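Local structure of transcriptional repressor (Vibrio fischeri, 3KV1) at residues N21-D30 / I246-A256; A146-I156 / D217-A228. The protein probably acts as a SorC-family transcriptional repressor, the domain described here being its putative sugar-binding part, likely to sense a carbohydrate effector. All coordinates share one frame; numbering follows the deposited sequence. Where two conformers were deposited one is given.

Contact 1 of 2, residues N21-D30 / I246-A256; sequences NLKRALISLD and IDVLATSVSCA
Ile27 and Thr251 run side by side out of the sheet, and in the modelled conformer of Thr251 its CG2 lies 3.5 Å from Ile27 CD1. With CG1 beside its backbone N (chi1 -61°), Ile27 also brings CD1 to Ala256 CB, while CG2, anti to that N, meets Val253 CG2 at 3.7 Å, the two side chains roughly perpendicular. At the other end of the same face, Leu22 CD1 rests on Leu249 CB and its CD2 on Ile246 CG2. On the reverse face Leu26 packs its CD1 on Val248 CG1 (3.8 Å) and its CB on Ala250 CB. Between these layers, strands 24-28 and 248-252 run parallel, 12° apart, joined by alternating backbone hydrogen bonds such as Leu26 N to Leu249 O (2.8 Å) and Thr251 N to Leu26 O. Asp247 O takes both Lys23 N and Arg24 N where the pairing begins. At the far end the polar edge is a helix start: Ser252 is the N-cap, its OG accepting from Cys255 N, and the Asp30 carboxylate grips Ser254 twice, OD1 receiving the backbone N through its syn lone pair (3.0 Å) and OD2 receiving the hydroxyl (2.8 Å) from above the carboxylate plane. A carboxylate at the N-terminal end of helix 253-264 would probably be stabilised by the helix dipole. Helix 10-20 covers Ala25 and Ile27 through Leu16, helix 34-52 packs on Val248, Ala250 and Ser28, and strand 223-227 continues the sheet beyond 248-252.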
loop_
_atom_site.group_PDB
_atom_site.type_symbol
_atom_site.label_atom_id
_atom_site.label_comp_id
_atom_site.label_asym_id
_atom_site.label_seq_id
_atom_site.Cartn_x
_atom_site.Cartn_y
_atom_site.Cartn_z
ATOM N N ASN A 21 11.064 -33.526 5.051
ATOM C CA ASN A 21 10.841 -33.413 3.620
ATOM C C ASN A 21 11.052 -31.983 3.104
ATOM O O ASN A 21 10.230 -31.452 2.370
ATOM C CB ASN A 21 9.425 -33.857 3.306
ATOM C CG ASN A 21 9.384 -34.883 2.237
ATOM O OD1 ASN A 21 9.265 -34.556 1.051
ATOM N ND2 ASN A 21 9.511 -36.152 2.636
ATOM N N LEU A 22 12.151 -31.354 3.502
ATOM C CA LEU A 22 12.427 -30.001 3.063
ATOM C C LEU A 22 13.284 -30.045 1.826
ATOM O O LEU A 22 13.937 -31.053 1.524
ATOM C CB LEU A 22 13.212 -29.251 4.135
ATOM C CG LEU A 22 12.497 -29.215 5.495
ATOM C CD1 LEU A 22 13.466 -28.768 6.618
ATOM C CD2 LEU A 22 11.344 -28.242 5.364
ATOM N N LYS A 23 13.311 -28.925 1.132
ATOM C CA LYS A 23 14.319 -28.664 0.107
ATOM C C LYS A 23 15.661 -28.267 0.744
ATOM O O LYS A 23 16.720 -28.644 0.253
ATOM C CB LYS A 23 13.852 -27.513 -0.796
ATOM C CG LYS A 23 12.761 -27.947 -1.793
ATOM C CD LYS A 23 12.560 -26.877 -2.932
ATOM C CE LYS A 23 11.285 -27.072 -3.759
ATOM N NZ LYS A 23 11.322 -26.070 -4.888
ATOM N N ARG A 24 15.590 -27.483 1.818
ATOM C CA ARG A 24 16.769 -26.930 2.483
ATOM C C ARG A 24 16.453 -26.724 3.952
ATOM O O ARG A 24 15.292 -26.574 4.335
ATOM C CB ARG A 24 17.151 -25.549 1.904
ATOM C CG ARG A 24 17.860 -25.536 0.561
ATOM C CD ARG A 24 19.260 -26.168 0.626
ATOM N NE ARG A 24 20.263 -25.351 1.307
ATOM C CZ ARG A 24 20.895 -24.315 0.756
ATOM N NH1 ARG A 24 20.616 -23.941 -0.493
ATOM N NH2 ARG A 24 21.810 -23.648 1.457
ATOM N N ALA A 25 17.503 -26.696 4.763
ATOM C CA ALA A 25 17.422 -26.203 6.123
ATOM C C ALA A 25 18.627 -25.291 6.292
ATOM O O ALA A 25 19.761 -25.657 5.915
ATOM C CB ALA A 25 17.449 -27.366 7.114
ATOM N N LEU A 26 18.371 -24.078 6.755
ATOM C CA LEU A 26 19.417 -23.071 6.947
ATOM C C LEU A 26 19.535 -22.873 8.477
ATOM O O LEU A 26 18.643 -22.288 9.097
ATOM C CB LEU A 26 18.978 -21.762 6.281
ATOM C CG LEU A 26 18.592 -21.935 4.785
ATOM C CD1 LEU A 26 18.146 -20.595 4.206
ATOM C CD2 LEU A 26 19.821 -22.439 4.040
ATOM N N ILE A 27 20.638 -23.327 9.073
ATOM C CA ILE A 27 20.739 -23.325 10.533
ATOM C C ILE A 27 21.821 -22.377 11.029
ATOM O O ILE A 27 22.993 -22.477 10.644
ATOM C CB ILE A 27 21.025 -24.759 11.048
ATOM C CG1 ILE A 27 19.889 -25.692 10.657
ATOM C CG2 ILE A 27 21.257 -24.776 12.566
ATOM C CD1 ILE A 27 18.532 -25.229 11.142
ATOM N N SER A 28 21.422 -21.452 11.895
ATOM C CA SER A 28 22.348 -20.466 12.444
ATOM C C SER A 28 22.768 -20.872 13.862
ATOM O O SER A 28 21.998 -21.493 14.616
ATOM C CB SER A 28 21.700 -19.062 12.429
ATOM O OG SER A 28 20.621 -18.993 13.344
ATOM N N LEU A 29 23.997 -20.529 14.228
ATOM C CA LEU A 29 24.478 -20.831 15.571
ATOM C C LEU A 29 23.645 -20.069 16.599
ATOM O O LEU A 29 23.121 -18.986 16.319
ATOM C CB LEU A 29 25.950 -20.453 15.708
ATOM C CG LEU A 29 26.858 -21.258 14.770
ATOM C CD1 LEU A 29 28.281 -20.771 14.873
ATOM C CD2 LEU A 29 26.765 -22.752 15.103
ATOM N N ASP A 30 23.523 -20.629 17.799
ATOM C CA ASP A 30 22.783 -19.954 18.858
ATOM C C ASP A 30 23.391 -18.607 19.237
ATOM O O ASP A 30 24.620 -18.478 19.385
ATOM C CB ASP A 30 22.693 -20.853 20.111
ATOM C CG ASP A 30 21.823 -22.089 19.892
ATOM O OD1 ASP A 30 20.883 -22.048 19.052
ATOM O OD2 ASP A 30 22.071 -23.109 20.580
ATOM N N ILE A 246 6.076 -26.180 4.185
ATOM C CA ILE A 246 7.377 -25.506 4.228
ATOM C C ILE A 246 8.409 -26.193 3.356
ATOM O O ILE A 246 8.526 -27.433 3.398
ATOM C CB ILE A 246 7.881 -25.424 5.654
ATOM C CG1 ILE A 246 6.922 -24.565 6.467
ATOM C CG2 ILE A 246 9.282 -24.796 5.689
ATOM C CD1 ILE A 246 7.296 -24.536 7.946
ATOM N N ASP A 247 9.117 -25.412 2.540
ATOM C CA ASP A 247 10.186 -25.976 1.725
ATOM C C ASP A 247 11.587 -25.664 2.249
ATOM O O ASP A 247 12.507 -26.487 2.133
ATOM C CB ASP A 247 10.005 -25.513 0.305
ATOM C CG ASP A 247 8.609 -25.838 -0.206
ATOM O OD1 ASP A 247 8.320 -27.061 -0.306
ATOM O OD2 ASP A 247 7.793 -24.898 -0.448
ATOM N N VAL A 248 11.762 -24.462 2.789
ATOM C CA VAL A 248 13.055 -24.078 3.331
ATOM C C VAL A 248 12.856 -23.592 4.778
ATOM O O VAL A 248 12.090 -22.641 5.018
ATOM C CB VAL A 248 13.653 -22.941 2.509
ATOM C CG1 VAL A 248 14.958 -22.455 3.129
ATOM C CG2 VAL A 248 13.863 -23.360 1.022
ATOM N N LEU A 249 13.508 -24.247 5.733
ATOM C CA LEU A 249 13.336 -23.858 7.132
ATOM C C LEU A 249 14.601 -23.147 7.562
ATOM O O LEU A 249 15.687 -23.693 7.415
ATOM C CB LEU A 249 13.136 -25.093 8.006
ATOM C CG LEU A 249 13.062 -24.821 9.509
ATOM C CD1 LEU A 249 11.759 -24.058 9.794
ATOM C CD2 LEU A 249 13.127 -26.145 10.301
ATOM N N ALA A 250 14.477 -21.929 8.073
ATOM C CA ALA A 250 15.643 -21.214 8.559
ATOM C C ALA A 250 15.442 -21.001 10.084
ATOM O O ALA A 250 14.459 -20.429 10.501
ATOM C CB ALA A 250 15.792 -19.842 7.792
ATOM N N THR A 251 16.404 -21.410 10.888
ATOM C CA THR A 251 16.194 -21.392 12.328
ATOM C C THR A 251 17.541 -21.591 13.025
ATOM O O THR A 251 18.587 -21.584 12.378
ATOM C CB THR A 251 15.120 -22.463 12.779
ATOM O OG1 THR A 251 14.724 -22.242 14.142
ATOM C CG2 THR A 251 15.664 -23.914 12.649
ATOM N N SER A 252 17.521 -21.726 14.346
ATOM C CA SER A 252 18.755 -21.796 15.143
ATOM C C SER A 252 19.155 -23.263 15.428
ATOM O O SER A 252 18.331 -24.160 15.267
ATOM C CB SER A 252 18.537 -21.132 16.505
ATOM O OG SER A 252 17.646 -21.913 17.302
ATOM N N VAL A 253 20.388 -23.490 15.889
ATOM C CA VAL A 253 20.810 -24.827 16.287
ATOM C C VAL A 253 19.863 -25.405 17.353
ATOM O O VAL A 253 19.397 -26.547 17.248
ATOM C CB VAL A 253 22.273 -24.837 16.827
ATOM C CG1 VAL A 253 22.596 -26.162 17.539
ATOM C CG2 VAL A 253 23.272 -24.598 15.672
ATOM N N SER A 254 19.585 -24.634 18.398
ATOM C CA SER A 254 18.691 -25.155 19.458
ATOM C C SER A 254 17.294 -25.518 18.948
ATOM O O SER A 254 16.718 -26.542 19.395
ATOM C CB SER A 254 18.576 -24.182 20.633
ATOM O OG SER A 254 19.718 -24.291 21.429
ATOM N N CYS A 255 16.718 -24.692 18.064
ATOM C CA CYS A 255 15.417 -25.061 17.478
ATOM C C CYS A 255 15.531 -26.367 16.706
ATOM O O CYS A 255 14.650 -27.233 16.799
ATOM C CB CYS A 255 14.843 -23.998 16.540
ATOM S SG CYS A 255 14.270 -22.515 17.387
ATOM N N ALA A 256 16.604 -26.506 15.930
ATOM C CA ALA A 256 16.795 -27.717 15.133
ATOM C C ALA A 256 16.866 -28.949 16.034
ATOM O O ALA A 256 16.244 -29.977 15.746
ATOM C CB ALA A 256 18.058 -27.619 14.286
HETATM O O HOH W 1 9.810 -29.435 0.175
HETATM O O HOH W 2 8.068 -29.707 2.281
#

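Contact 2 of 2, residues A146-I156 / D217-A228; sequences ARKAEFALVGI and DLRQIPNVVAMA
Ala152 CB sits against Leu218 CD2 (3.8 Å), with Ile221 CD1 and Val224 CG2 a little farther off, bringing the helix end, the turn and the strand of 217-228 onto one methyl. On the same face Val154 CG2 touches Val224 CG1 and Ala226 CB, and Ile156 CD1, two residues farther along the strand, reaches Ala226 CB. The opposite face carries Leu153, lying alongside Val225, with CD1 3.6 Å from SE in the modelled conformer of selenomethionine Met227. Phe151 and Asn223 also run side by side there, ring and amide planes 30° apart: Phe151 CD2 packs on Asn223 CB (3.5 Å), and Asn223 ND2 stands over one ring face toward the rim while donating to Glu150 O; its OD1 accepts from Lys23 NZ. Backbone hydrogen bonds between the parallel strands set this register, among them Val225 N to Ala152 O (2.8 Å) and Val154 N to Val225 O (2.9 Å). Farther out, two helix ends are tied together. In the conformer modelled, Gln220 NE2 donates to Arg147 O at 2.7 Å, nearly in its own amide plane, and to Asp217 O; chi1 (58°) and chi2 (81°) together fold the amide back over its own helix end. Arg147, bent at chi3, brings NE to Asp217 OD1 at 2.9 Å, a salt bridge meeting the carboxylate from well above its plane, while Asp217 OD2 is held by Glu214 N. Each helix leads through a short turn into its strand, and the two strands pair in parallel, consistent with the Rossmann-like alpha/beta fold expected of this sugar-binding family.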
loop_
_atom_site.group_PDB
_atom_site.type_symbol
_atom_site.label_atom_id
_atom_site.label_comp_id
_atom_site.label_asym_id
_atom_site.label_seq_id
_atom_site.Cartn_x
_atom_site.Cartn_y
_atom_site.Cartn_z
ATOM N N ALA A 146 0.118 -13.181 -5.508
ATOM C CA ALA A 146 0.909 -13.746 -4.428
ATOM C C ALA A 146 0.822 -15.268 -4.510
ATOM O O ALA A 146 1.785 -15.965 -4.241
ATOM C CB ALA A 146 0.415 -13.229 -3.056
ATOM N N ARG A 147 -0.332 -15.786 -4.932
ATOM C CA ARG A 147 -0.584 -17.232 -4.958
ATOM C C ARG A 147 0.307 -17.865 -6.008
ATOM O O ARG A 147 0.727 -19.025 -5.892
ATOM C CB ARG A 147 -2.060 -17.415 -5.359
ATOM C CG ARG A 147 -2.694 -18.742 -5.141
ATOM C CD ARG A 147 -4.217 -18.598 -5.367
ATOM N NE ARG A 147 -4.859 -17.882 -4.257
ATOM C CZ ARG A 147 -5.673 -16.832 -4.403
ATOM N NH1 ARG A 147 -5.928 -16.353 -5.615
ATOM N NH2 ARG A 147 -6.231 -16.262 -3.335
ATOM N N LYS A 148 0.600 -17.080 -7.038
ATOM C CA LYS A 148 1.371 -17.537 -8.174
ATOM C C LYS A 148 2.869 -17.250 -8.011
ATOM O O LYS A 148 3.631 -17.355 -8.965
ATOM C CB LYS A 148 0.818 -16.850 -9.457
ATOM C CG LYS A 148 1.537 -17.212 -10.747
ATOM C CD LYS A 148 1.084 -16.365 -11.951
ATOM C CE LYS A 148 1.996 -16.588 -13.185
ATOM N NZ LYS A 148 1.706 -17.906 -13.911
ATOM N N ALA A 149 3.318 -16.868 -6.807
ATOM C CA ALA A 149 4.730 -16.568 -6.613
ATOM C C ALA A 149 5.575 -17.840 -6.555
ATOM O O ALA A 149 5.126 -18.887 -6.094
ATOM C CB ALA A 149 4.928 -15.775 -5.291
ATOM N N GLU A 150 6.823 -17.705 -6.973
ATOM C CA GLU A 150 7.809 -18.771 -6.863
ATOM C C GLU A 150 8.238 -19.026 -5.400
ATOM O O GLU A 150 8.581 -20.131 -5.055
ATOM C CB GLU A 150 9.069 -18.384 -7.674
ATOM C CG GLU A 150 8.908 -18.441 -9.239
ATOM C CD GLU A 150 8.373 -17.156 -9.858
ATOM O OE1 GLU A 150 8.473 -17.017 -11.098
ATOM O OE2 GLU A 150 7.885 -16.260 -9.127
ATOM N N PHE A 151 8.284 -17.970 -4.586
ATOM C CA PHE A 151 8.717 -18.054 -3.184
ATOM C C PHE A 151 7.678 -17.460 -2.264
ATOM O O PHE A 151 6.913 -16.599 -2.691
ATOM C CB PHE A 151 9.984 -17.217 -2.948
ATOM C CG PHE A 151 11.150 -17.629 -3.811
ATOM C CD1 PHE A 151 11.273 -17.127 -5.126
ATOM C CD2 PHE A 151 12.128 -18.480 -3.298
ATOM C CE1 PHE A 151 12.334 -17.506 -5.929
ATOM C CE2 PHE A 151 13.211 -18.871 -4.108
ATOM C CZ PHE A 151 13.304 -18.366 -5.421
ATOM N N ALA A 152 7.718 -17.863 -0.978
ATOM C CA ALA A 152 7.017 -17.118 0.067
ATOM C C ALA A 152 8.020 -16.901 1.178
ATOM O O ALA A 152 8.874 -17.764 1.424
ATOM C CB ALA A 152 5.764 -17.898 0.589
ATOM N N LEU A 153 7.958 -15.751 1.832
ATOM C CA LEU A 153 8.875 -15.479 2.924
ATOM C C LEU A 153 7.980 -15.239 4.147
ATOM O O LEU A 153 7.253 -14.254 4.217
ATOM C CB LEU A 153 9.718 -14.259 2.538
ATOM C CG LEU A 153 10.703 -13.765 3.577
ATOM C CD1 LEU A 153 11.793 -14.846 3.759
ATOM C CD2 LEU A 153 11.291 -12.475 3.028
ATOM N N VAL A 154 7.961 -16.187 5.075
ATOM C CA VAL A 154 7.008 -16.071 6.175
ATOM C C VAL A 154 7.661 -16.405 7.506
ATOM O O VAL A 154 8.632 -17.182 7.564
ATOM C CB VAL A 154 5.818 -17.025 5.942
ATOM C CG1 VAL A 154 4.922 -16.529 4.784
ATOM C CG2 VAL A 154 6.328 -18.482 5.685
ATOM N N GLY A 155 7.126 -15.842 8.577
ATOM C CA GLY A 155 7.619 -16.190 9.900
ATOM C C GLY A 155 6.662 -17.191 10.503
ATOM O O GLY A 155 5.501 -17.273 10.082
ATOM N N ILE A 156 7.124 -17.971 11.487
ATOM C CA ILE A 156 6.209 -18.852 12.215
ATOM C C ILE A 156 6.028 -18.199 13.580
ATOM O O ILE A 156 7.006 -18.029 14.325
ATOM C CB ILE A 156 6.806 -20.254 12.415
ATOM C CG1 ILE A 156 7.167 -20.869 11.054
ATOM C CG2 ILE A 156 5.811 -21.155 13.237
ATOM C CD1 ILE A 156 8.043 -22.158 11.157
ATOM N N ASP A 217 -2.835 -22.031 -0.247
ATOM C CA ASP A 217 -2.017 -21.257 -1.181
ATOM C C ASP A 217 -0.561 -21.574 -0.935
ATOM O O ASP A 217 0.200 -21.784 -1.877
ATOM C CB ASP A 217 -2.227 -19.753 -1.013
ATOM C CG ASP A 217 -3.670 -19.335 -1.241
ATOM O OD1 ASP A 217 -4.321 -19.851 -2.184
ATOM O OD2 ASP A 217 -4.151 -18.493 -0.461
ATOM N N LEU A 218 -0.145 -21.599 0.332
ATOM C CA LEU A 218 1.253 -21.888 0.622
ATOM C C LEU A 218 1.599 -23.307 0.154
ATOM O O LEU A 218 2.740 -23.583 -0.234
ATOM C CB LEU A 218 1.565 -21.775 2.142
ATOM C CG LEU A 218 1.608 -20.374 2.755
ATOM C CD1 LEU A 218 1.909 -20.434 4.303
ATOM C CD2 LEU A 218 2.640 -19.475 2.048
ATOM N N ARG A 219 0.631 -24.217 0.187
ATOM C CA ARG A 219 0.938 -25.602 -0.175
ATOM C C ARG A 219 1.366 -25.684 -1.655
ATOM O O ARG A 219 2.139 -26.571 -2.036
ATOM C CB ARG A 219 -0.265 -26.510 0.073
ATOM C CG ARG A 219 0.040 -28.015 0.068
ATOM C CD ARG A 219 -1.216 -28.861 0.473
ATOM N NE ARG A 219 -1.707 -28.482 1.800
ATOM C CZ ARG A 219 -1.054 -28.731 2.931
ATOM N NH1 ARG A 219 0.089 -29.428 2.906
ATOM N NH2 ARG A 219 -1.555 -28.320 4.092
ATOM N N GLN A 220 0.851 -24.778 -2.482
ATOM C CA GLN A 220 1.191 -24.784 -3.910
ATOM C C GLN A 220 2.213 -23.721 -4.338
ATOM O O GLN A 220 2.429 -23.540 -5.520
ATOM C CB GLN A 220 -0.066 -24.703 -4.802
ATOM C CG GLN A 220 -0.959 -23.472 -4.574
ATOM C CD GLN A 220 -0.461 -22.204 -5.267
ATOM O OE1 GLN A 220 -0.184 -22.214 -6.471
ATOM N NE2 GLN A 220 -0.403 -21.090 -4.523
ATOM N N ILE A 221 2.851 -23.035 -3.388
ATOM C CA ILE A 221 3.947 -22.130 -3.720
ATOM C C ILE A 221 5.227 -22.989 -3.701
ATOM O O ILE A 221 5.476 -23.705 -2.746
ATOM C CB ILE A 221 4.022 -20.928 -2.722
ATOM C CG1 ILE A 221 2.882 -19.939 -3.038
ATOM C CG2 ILE A 221 5.402 -20.233 -2.770
ATOM C CD1 ILE A 221 2.855 -18.726 -2.120
ATOM N N PRO A 222 6.036 -22.924 -4.779
ATOM C CA PRO A 222 7.173 -23.872 -4.864
ATOM C C PRO A 222 8.205 -23.747 -3.746
ATOM O O PRO A 222 8.801 -24.752 -3.379
ATOM C CB PRO A 222 7.847 -23.482 -6.192
ATOM C CG PRO A 222 6.739 -22.880 -7.013
ATOM C CD PRO A 222 5.820 -22.182 -6.031
ATOM N N ASN A 223 8.441 -22.543 -3.229
ATOM C CA ASN A 223 9.514 -22.362 -2.276
ATOM C C ASN A 223 9.083 -21.514 -1.081
ATOM O O ASN A 223 9.351 -20.306 -1.058
ATOM C CB ASN A 223 10.725 -21.684 -2.944
ATOM C CG ASN A 223 11.302 -22.515 -4.084
ATOM O OD1 ASN A 223 11.901 -23.559 -3.853
ATOM N ND2 ASN A 223 11.062 -22.083 -5.305
ATOM N N VAL A 224 8.429 -22.157 -0.123
ATOM C CA VAL A 224 7.978 -21.485 1.097
ATOM C C VAL A 224 9.156 -21.488 2.054
ATOM O O VAL A 224 9.630 -22.546 2.492
ATOM C CB VAL A 224 6.760 -22.213 1.677
ATOM C CG1 VAL A 224 6.384 -21.676 3.046
ATOM C CG2 VAL A 224 5.554 -22.085 0.659
ATOM N N VAL A 225 9.658 -20.293 2.336
ATOM C CA VAL A 225 10.786 -20.138 3.239
ATOM C C VAL A 225 10.217 -19.650 4.567
ATOM O O VAL A 225 9.655 -18.546 4.638
ATOM C CB VAL A 225 11.725 -19.029 2.744
ATOM C CG1 VAL A 225 12.869 -18.826 3.782
ATOM C CG2 VAL A 225 12.261 -19.349 1.324
ATOM N N ALA A 226 10.380 -20.454 5.604
ATOM C CA ALA A 226 9.753 -20.150 6.894
ATOM C C ALA A 226 10.856 -19.951 7.926
ATOM O O ALA A 226 11.838 -20.714 8.002
ATOM C CB ALA A 226 8.802 -21.267 7.320
HETATM N N MSE A 227 10.636 -18.976 8.794
HETATM C CA MSE A 227 11.687 -18.492 9.651
HETATM C C MSE A 227 11.232 -18.405 11.118
HETATM O O MSE A 227 10.212 -17.793 11.409
HETATM C CB MSE A 227 12.091 -17.112 9.128
HETATM C CG MSE A 227 12.338 -17.056 7.606
HETATM SE SE MSE A 227 12.788 -15.190 7.246
HETATM C CE MSE A 227 14.134 -15.023 8.786
ATOM N N ALA A 228 11.990 -18.998 12.042
ATOM C CA ALA A 228 11.709 -18.791 13.469
ATOM C C ALA A 228 13.021 -18.851 14.230
ATOM O O ALA A 228 13.890 -19.632 13.889
ATOM C CB ALA A 228 10.767 -19.848 13.988
#

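How the contacts relate
Strands 223-227 and 248-252 are neighbours in one sheet, so contact 1 and contact 2, their centres about 15 Å apart, form a continuous parallel array in the order 24-28, 248-252, 223-227, 151-158. Side chains also bridge them: Thr251 OG1 lies 2.8 Å from Ala228 O near the C-terminal ends of the strands, and Lys23 NZ 2.8 Å from Asn223 OD1 near their starts, each probably a hydrogen bond. Helix 34-52 packs on residues of both contacts. A glycerol, probably from crystallisation, lies about 4 Å from Gly155 in contact 2, and one lies about 3 Å from the modelled Arg24 side chain in contact 1, a weak contact; neither establishes a sugar site.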